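Local coordinates for protein-glutamine gamma-glutamyltransferase (Pseudomonas aeruginosa PAO1, PDB 6G49) that shows transglutaminase activity in vitro, joining protein glutamine and lysine side chains through its periplasmic domain, and is critical for the viability of the bacterium, at residues T77-D82 with A89-G94; G270-N273 with Y278-V281. All coordinates share one frame; numbering follows the deposited sequence. Where two conformers were deposited one is given.

Contact 1: T77-D82 with A89-G94; sequences TMERFD and APQWSG
Gln91 reaches across to Glu79 with its amide nitrogen, and NE2 gives a hydrogen bond of 2.7 Å to Glu79 OE1. The donor lies on the syn side of that oxygen, 24° out of the carboxylate plane, whereas the acceptor sits almost exactly in the plane of the amide. Gln91 doubles back at chi2 (-65°), and the fold in its chain also leaves NE2 near the backbone of its own loop, where it makes a weak bond to Ala89 O.

Two waters complete the joint. Water 1 donates to Glu79 OE1 and to Thr77 O and accepts from Ala89 N (2.9 Å between Ala89 N and the water), linking both backbones. Water 2 spans the remaining oxygens, donating to Glu79 OE2 and Gln91 OE1.

Next to this polar patch, the extended Arg80 lays one face of its guanidinium over Ala89 and Pro90; Pro90 CD comes within 3.3 Å of Arg80 NH2, and Ala89 CB within 3.8 Å of Arg80 NE.

Further out, Glu79 forms salt bridges to Arg175 through OE1 and to Arg262 through OE2, which Asn176 ND2 also reaches, while Ser138 OG bonds to Gln91 OE1. Glu79 and Arg80 both face Ala87, a classic beta bulge in strand 72-81, which sends two consecutive side chains toward the loop that follows strand 86-87. With two arginines, two amides and two waters around it, the buried carboxylate of Glu79 is probably kept ionised, and the loop is joined to the bulge through the Gln91 amide and the two waters.

Contact 2: G270-N273 with Y278-V281; sequences GELN and YLLV
Glu271 and Leu280 exchange both of their backbone bonds across the two strands: Glu271 N to Leu280 O is a short 2.6 Å, with the donor in the carbonyl plane, and Leu280 N to Glu271 O is 2.8 Å, its donor tilted 23° from that plane. Nearer the turn, Asn273 N meets Tyr278 O at 2.8 Å, almost straight along the carbonyl, while the return bond from Tyr278 N to Asn273 O is weak at 3.4 Å. Between these two hydrogen-bonded pairs lies the non-hydrogen-bonded pair Leu272 and Leu279, where Leu279 CA makes a CA-H...O contact to Glu271 O, so that this carbonyl serves a second, weaker partner.

Asn273 CB stands over the centre of the Tyr278 ring face in a CH-pi contact. Placing CG anti to the backbone N (chi1 -179°) carries the amide of Asn273 along toward the phenol end, its plane turned 61° from the ring, with ND2 3.1 Å from Tyr278 OH. The other end of that amide, OD1, takes weak bonds from Ala275 N and Gly276 N in the turn. Leu280 CD1 packs on Asn273 CB on the same face of the sheet, and Leu272 CB meets Leu279 CD2 on the other.

Glu271 bends back at chi2, bringing OE1 to 3.0 Å from Leu280 O. Both are acceptors; OE1 is satisfied by His282 ND1 instead. Gly270, whose backbone angles call for glycine, passes close to Leu280 O and gives its own O to Arg68 NH2.

This is an antiparallel beta hairpin at the edge of a six-stranded sheet: strand 271-273 is outermost within the chain, and strand 278-282 pairs on its far side with strand 55-61.

The two contacts lie on opposite sides of the chain's centre, about 29 Å apart between centres, and share no strand. Both are partly buried, but contact 2 is the more peripheral. Contact 1 joins a bulged strand of the ten-stranded sheet to an irregular loop, in the part related to the TgpA N-terminal domain, and relies on a buried charge, an amide and waters. Contact 2 lies in the transglutaminase-like part and rests mainly on direct backbone pairing, with the side chains added on either face. It also comes closer to the presumed catalytic machinery: Val281 is about 9 Å from His287 between side chains, whereas contact 1 lies away from the presumed active-site residues.

Contact 1: T77-D82 with A89-G94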
ATOM      1  N   THR A  77       6.174   3.320   1.152  1.00 18.37           N
ATOM      2  CA  THR A  77       5.068   3.986   1.833  1.00 17.76           C
ATOM      3  C   THR A  77       5.127   5.464   1.534  1.00 18.19           C
ATOM      4  O   THR A  77       6.199   6.035   1.263  1.00 18.80           O
ATOM      5  CB  THR A  77       4.987   3.803   3.360  1.00 20.59           C
ATOM      6  OG1 THR A  77       5.900   4.698   4.022  1.00 20.30           O
ATOM      7  CG2 THR A  77       5.194   2.370   3.786  1.00 22.05           C
ATOM      8  N   MET A  78       3.934   6.068   1.583  1.00 18.38           N
ATOM      9  CA  MET A  78       3.758   7.501   1.405  0.75 17.05           C
ATOM     10  C   MET A  78       3.088   8.041   2.672  1.00 19.23           C
ATOM     11  O   MET A  78       1.944   7.717   2.955  1.00 18.58           O
ATOM     12  CB  MET A  78       2.915   7.742   0.155  0.75 18.12           C
ATOM     13  CG  MET A  78       3.646   7.243  -1.107  0.75 21.09           C
ATOM     14  SD  MET A  78       2.686   7.612  -2.597  0.75 22.49           S
ATOM     15  CE  MET A  78       3.659   6.680  -3.768  0.75 19.74           C
ATOM     16  N   GLU A  79       3.853   8.845   3.413  1.00 18.38           N
ATOM     17  CA  GLU A  79       3.460   9.333   4.720  1.00 18.22           C
ATOM     18  C   GLU A  79       3.070  10.798   4.729  1.00 19.51           C
ATOM     19  O   GLU A  79       2.646  11.277   5.806  1.00 20.16           O
ATOM     20  CB  GLU A  79       4.602   9.078   5.708  1.00 18.40           C
ATOM     21  CG  GLU A  79       4.779   7.611   6.054  1.00 20.46           C
ATOM     22  CD  GLU A  79       6.083   7.283   6.763  1.00 19.87           C
ATOM     23  OE1 GLU A  79       7.111   7.605   6.195  1.00 23.46           O
ATOM     24  OE2 GLU A  79       6.000   6.697   7.865  1.00 20.28           O
ATOM     25  N   ARG A  80       3.260  11.529   3.656  1.00 18.14           N
ATOM     26  CA  ARG A  80       2.984  12.971   3.615  1.00 18.77           C
ATOM     27  C   ARG A  80       1.778  13.193   2.706  1.00 21.93           C
ATOM     28  O   ARG A  80       1.749  12.675   1.610  1.00 22.61           O
ATOM     29  CB  ARG A  80       4.150  13.730   2.993  1.00 21.40           C
ATOM     30  CG  ARG A  80       5.375  13.641   3.880  1.00 26.22           C
ATOM     31  CD  ARG A  80       6.501  14.404   3.252  1.00 30.98           C
ATOM     32  NE  ARG A  80       7.524  14.639   4.237  1.00 37.84           N
ATOM     33  CZ  ARG A  80       8.775  14.973   3.936  1.00 50.67           C
ATOM     34  NH1 ARG A  80       9.135  15.057   2.664  1.00 46.07           N
ATOM     35  NH2 ARG A  80       9.643  15.203   4.913  1.00 53.23           N
ATOM     36  N   PHE A  81       0.779  13.903   3.203  1.00 19.21           N
ATOM     37  CA  PHE A  81      -0.358  14.271   2.378  1.00 18.27           C
ATOM     38  C   PHE A  81      -0.496  15.780   2.332  1.00 20.40           C
ATOM     39  O   PHE A  81      -0.665  16.384   3.398  1.00 21.64           O
ATOM     40  CB  PHE A  81      -1.649  13.687   2.928  1.00 18.66           C
ATOM     41  CG  PHE A  81      -2.844  14.001   2.071  1.00 19.49           C
ATOM     42  CD1 PHE A  81      -2.877  13.594   0.744  1.00 21.26           C
ATOM     43  CD2 PHE A  81      -3.915  14.707   2.598  1.00 23.10           C
ATOM     44  CE1 PHE A  81      -3.957  13.912  -0.067  1.00 22.73           C
ATOM     45  CE2 PHE A  81      -5.001  15.007   1.797  1.00 24.15           C
ATOM     46  CZ  PHE A  81      -5.047  14.545   0.492  1.00 22.48           C
ATOM     47  N   ASP A  82      -0.503  16.378   1.128  1.00 20.92           N
ATOM     48  CA  ASP A  82      -0.485  17.868   0.997  1.00 22.02           C
ATOM     49  C   ASP A  82      -1.840  18.418   0.595  1.00 27.40           C
ATOM     50  O   ASP A  82      -1.933  19.593   0.311  1.00 26.22           O
ATOM     51  CB  ASP A  82       0.602  18.350   0.043  1.00 25.45           C
ATOM     52  CG  ASP A  82       0.351  18.019  -1.411  1.00 26.18           C
ATOM     53  OD1 ASP A  82      -0.693  17.449  -1.706  1.00 24.25           O
ATOM     54  OD2 ASP A  82       1.210  18.372  -2.211  1.00 33.10           O
ATOM     55  N   ALA A  89       8.264  10.208   2.496  1.00 20.19           N
ATOM     56  CA  ALA A  89       9.110  10.990   3.454  1.00 21.68           C
ATOM     57  C   ALA A  89      10.488  10.352   3.510  1.00 23.58           C
ATOM     58  O   ALA A  89      10.668   9.178   3.276  1.00 24.30           O
ATOM     59  CB  ALA A  89       8.441  11.038   4.781  1.00 22.20           C
ATOM     60  N   PRO A  90      11.513  11.076   3.984  1.00 25.72           N
ATOM     61  CA  PRO A  90      12.784  10.420   4.308  1.00 28.81           C
ATOM     62  C   PRO A  90      12.671   9.367   5.404  1.00 25.58           C
ATOM     63  O   PRO A  90      11.898   9.522   6.333  1.00 27.24           O
ATOM     64  CB  PRO A  90      13.670  11.581   4.754  1.00 29.51           C
ATOM     65  CG  PRO A  90      12.981  12.819   4.281  1.00 29.45           C
ATOM     66  CD  PRO A  90      11.484  12.518   4.207  1.00 27.87           C
ATOM     67  N   GLN A  91      13.505   8.307   5.352  1.00 30.60           N
ATOM     68  CA  GLN A  91      13.429   7.179   6.308  0.76 26.47           C
ATOM     69  C   GLN A  91      14.807   6.986   6.972  1.00 28.35           C
ATOM     70  O   GLN A  91      15.825   7.518   6.468  1.00 32.32           O
ATOM     71  CB  GLN A  91      13.026   5.858   5.621  0.76 26.19           C
ATOM     72  CG  GLN A  91      11.701   5.912   4.829  0.76 24.41           C
ATOM     73  CD  GLN A  91      10.497   6.149   5.719  0.76 22.84           C
ATOM     74  OE1 GLN A  91      10.443   5.707   6.863  0.76 22.46           O
ATOM     75  NE2 GLN A  91       9.550   6.930   5.219  0.76 21.27           N
ATOM     76  N   TRP A  92      14.835   6.159   8.023  1.00 31.66           N
ATOM     77  CA  TRP A  92      16.076   5.689   8.661  1.00 36.87           C
ATOM     78  C   TRP A  92      16.017   4.154   8.663  1.00 42.21           C
ATOM     79  O   TRP A  92      15.144   3.578   8.056  1.00 30.47           O
ATOM     80  CB  TRP A  92      16.267   6.301  10.062  1.00 41.23           C
ATOM     81  CG  TRP A  92      15.077   6.234  10.980  1.00 37.42           C
ATOM     82  CD1 TRP A  92      14.801   5.253  11.899  1.00 36.90           C
ATOM     83  CD2 TRP A  92      14.023   7.212  11.129  1.00 43.99           C
ATOM     84  NE1 TRP A  92      13.657   5.551  12.595  1.00 41.85           N
ATOM     85  CE2 TRP A  92      13.140   6.726  12.127  1.00 41.73           C
ATOM     86  CE3 TRP A  92      13.713   8.426  10.493  1.00 57.41           C
ATOM     87  CZ2 TRP A  92      11.983   7.415  12.498  1.00 49.18           C
ATOM     88  CZ3 TRP A  92      12.577   9.110  10.874  1.00 49.74           C
ATOM     89  CH2 TRP A  92      11.729   8.607  11.859  1.00 51.45           C
ATOM     90  N   SER A  93      16.960   3.492   9.322  1.00 44.25           N
ATOM     91  CA  SER A  93      17.036   2.020   9.307  1.00 44.76           C
ATOM     92  C   SER A  93      15.834   1.394  10.030  1.00 45.01           C
ATOM     93  O   SER A  93      15.354   1.915  11.045  1.00 41.94           O
ATOM     94  CB  SER A  93      18.339   1.526   9.892  1.00 43.35           C
ATOM     95  OG  SER A  93      18.386   0.104   9.823  1.00 50.01           O
ATOM     96  N   GLY A  94      15.306   0.285   9.477  1.00 36.06           N
ATOM     97  CA  GLY A  94      14.294  -0.528  10.162  1.00 40.10           C
ATOM     98  C   GLY A  94      14.779  -1.939  10.502  1.00 44.88           C
ATOM     99  O   GLY A  94      14.010  -2.733  10.985  1.00 38.26           O
TER
HETATM  100  O   HOH W   1       6.897   7.865   3.454  1.00 19.31           O
HETATM  101  O   HOH W   2       8.505   6.329   8.733  1.00 27.98           O

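Contact 2: G270-N273 with Y278-V281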
ATOM      1  N   GLY A 270      -0.601 -10.791  -9.725  1.00 19.45           N
ATOM      2  CA  GLY A 270       0.340 -11.278 -10.707  1.00 22.71           C
ATOM      3  C   GLY A 270      -0.319 -12.287 -11.634  1.00 27.81           C
ATOM      4  O   GLY A 270      -1.411 -12.752 -11.385  1.00 27.72           O
ATOM      5  N   GLU A 271       0.374 -12.617 -12.708  1.00 23.79           N
ATOM      6  CA  GLU A 271      -0.121 -13.527 -13.720  1.00 23.93           C
ATOM      7  C   GLU A 271       0.779 -14.759 -13.809  1.00 21.81           C
ATOM      8  O   GLU A 271       1.956 -14.643 -14.031  1.00 24.09           O
ATOM      9  CB  GLU A 271      -0.125 -12.786 -15.050  1.00 22.84           C
ATOM     10  CG  GLU A 271      -0.996 -11.526 -15.088  1.00 23.16           C
ATOM     11  CD  GLU A 271      -0.439 -10.313 -14.334  1.00 18.64           C
ATOM     12  OE1 GLU A 271       0.638  -9.815 -14.658  1.00 20.63           O
ATOM     13  OE2 GLU A 271      -1.112  -9.829 -13.418  1.00 23.12           O
ATOM     14  N   LEU A 272       0.201 -15.931 -13.626  1.00 24.77           N
ATOM     15  CA  LEU A 272       0.966 -17.164 -13.654  1.00 24.55           C
ATOM     16  C   LEU A 272       1.347 -17.686 -15.037  1.00 22.41           C
ATOM     17  O   LEU A 272       0.502 -17.815 -15.893  1.00 25.86           O
ATOM     18  CB  LEU A 272       0.181 -18.243 -12.923  1.00 27.36           C
ATOM     19  CG  LEU A 272       0.792 -19.627 -12.783  1.00 38.97           C
ATOM     20  CD1 LEU A 272       2.085 -19.570 -11.996  1.00 39.12           C
ATOM     21  CD2 LEU A 272      -0.216 -20.508 -12.075  1.00 47.40           C
ATOM     22  N   ASN A 273       2.627 -17.990 -15.223  1.00 20.82           N
ATOM     23  CA  ASN A 273       3.126 -18.592 -16.461  1.00 20.76           C
ATOM     24  C   ASN A 273       3.445 -20.063 -16.148  1.00 21.67           C
ATOM     25  O   ASN A 273       4.486 -20.388 -15.576  1.00 23.12           O
ATOM     26  CB  ASN A 273       4.427 -17.952 -16.891  1.00 21.62           C
ATOM     27  CG  ASN A 273       4.971 -18.521 -18.188  1.00 26.34           C
ATOM     28  OD1 ASN A 273       4.501 -19.572 -18.629  1.00 27.19           O
ATOM     29  ND2 ASN A 273       5.862 -17.786 -18.841  1.00 31.22           N
ATOM     30  N   TYR A 278       6.601 -19.378 -13.122  1.00 24.72           N
ATOM     31  CA  TYR A 278       6.839 -18.089 -12.457  1.00 21.82           C
ATOM     32  C   TYR A 278       5.600 -17.227 -12.605  1.00 19.43           C
ATOM     33  O   TYR A 278       4.717 -17.442 -13.452  1.00 19.96           O
ATOM     34  CB  TYR A 278       8.079 -17.411 -13.019  1.00 22.47           C
ATOM     35  CG  TYR A 278       8.085 -17.033 -14.468  1.00 25.98           C
ATOM     36  CD1 TYR A 278       7.594 -15.822 -14.943  1.00 24.79           C
ATOM     37  CD2 TYR A 278       8.748 -17.844 -15.396  1.00 26.88           C
ATOM     38  CE1 TYR A 278       7.651 -15.481 -16.278  1.00 28.72           C
ATOM     39  CE2 TYR A 278       8.829 -17.500 -16.729  1.00 29.10           C
ATOM     40  CZ  TYR A 278       8.313 -16.298 -17.174  1.00 36.41           C
ATOM     41  OH  TYR A 278       8.359 -15.944 -18.491  1.00 33.73           O
ATOM     42  N   LEU A 279       5.552 -16.188 -11.747  1.00 20.72           N
ATOM     43  CA  LEU A 279       4.541 -15.149 -11.808  0.50 20.48           C
ATOM     44  C   LEU A 279       5.125 -13.912 -12.505  1.00 19.01           C
ATOM     45  O   LEU A 279       6.251 -13.496 -12.217  1.00 21.16           O
ATOM     46  CB  LEU A 279       4.129 -14.722 -10.393  0.50 22.84           C
ATOM     47  CG  LEU A 279       3.146 -15.595  -9.616  0.50 22.71           C
ATOM     48  CD1 LEU A 279       2.741 -14.843  -8.354  0.50 25.93           C
ATOM     49  CD2 LEU A 279       1.904 -15.962 -10.391  0.50 28.12           C
ATOM     50  N   LEU A 280       4.355 -13.362 -13.435  1.00 19.82           N
ATOM     51  CA  LEU A 280       4.617 -12.045 -13.992  1.00 22.13           C
ATOM     52  C   LEU A 280       3.773 -11.028 -13.193  1.00 20.42           C
ATOM     53  O   LEU A 280       2.602 -11.266 -12.917  1.00 22.07           O
ATOM     54  CB  LEU A 280       4.224 -11.988 -15.459  1.00 24.85           C
ATOM     55  CG  LEU A 280       5.041 -12.947 -16.327  1.00 26.56           C
ATOM     56  CD1 LEU A 280       4.228 -14.185 -16.573  1.00 27.43           C
ATOM     57  CD2 LEU A 280       5.466 -12.295 -17.611  1.00 30.34           C
ATOM     58  N   VAL A 281       4.370  -9.872 -13.007  1.00 18.96           N
ATOM     59  CA  VAL A 281       3.656  -8.725 -12.418  1.00 18.53           C
ATOM     60  C   VAL A 281       3.852  -7.567 -13.388  1.00 17.36           C
ATOM     61  O   VAL A 281       5.002  -7.106 -13.582  1.00 19.15           O
ATOM     62  CB  VAL A 281       4.155  -8.439 -10.994  1.00 18.15           C
ATOM     63  CG1 VAL A 281       3.345  -7.274 -10.426  1.00 20.13           C
ATOM     64  CG2 VAL A 281       4.003  -9.644 -10.103  1.00 20.09           C
TER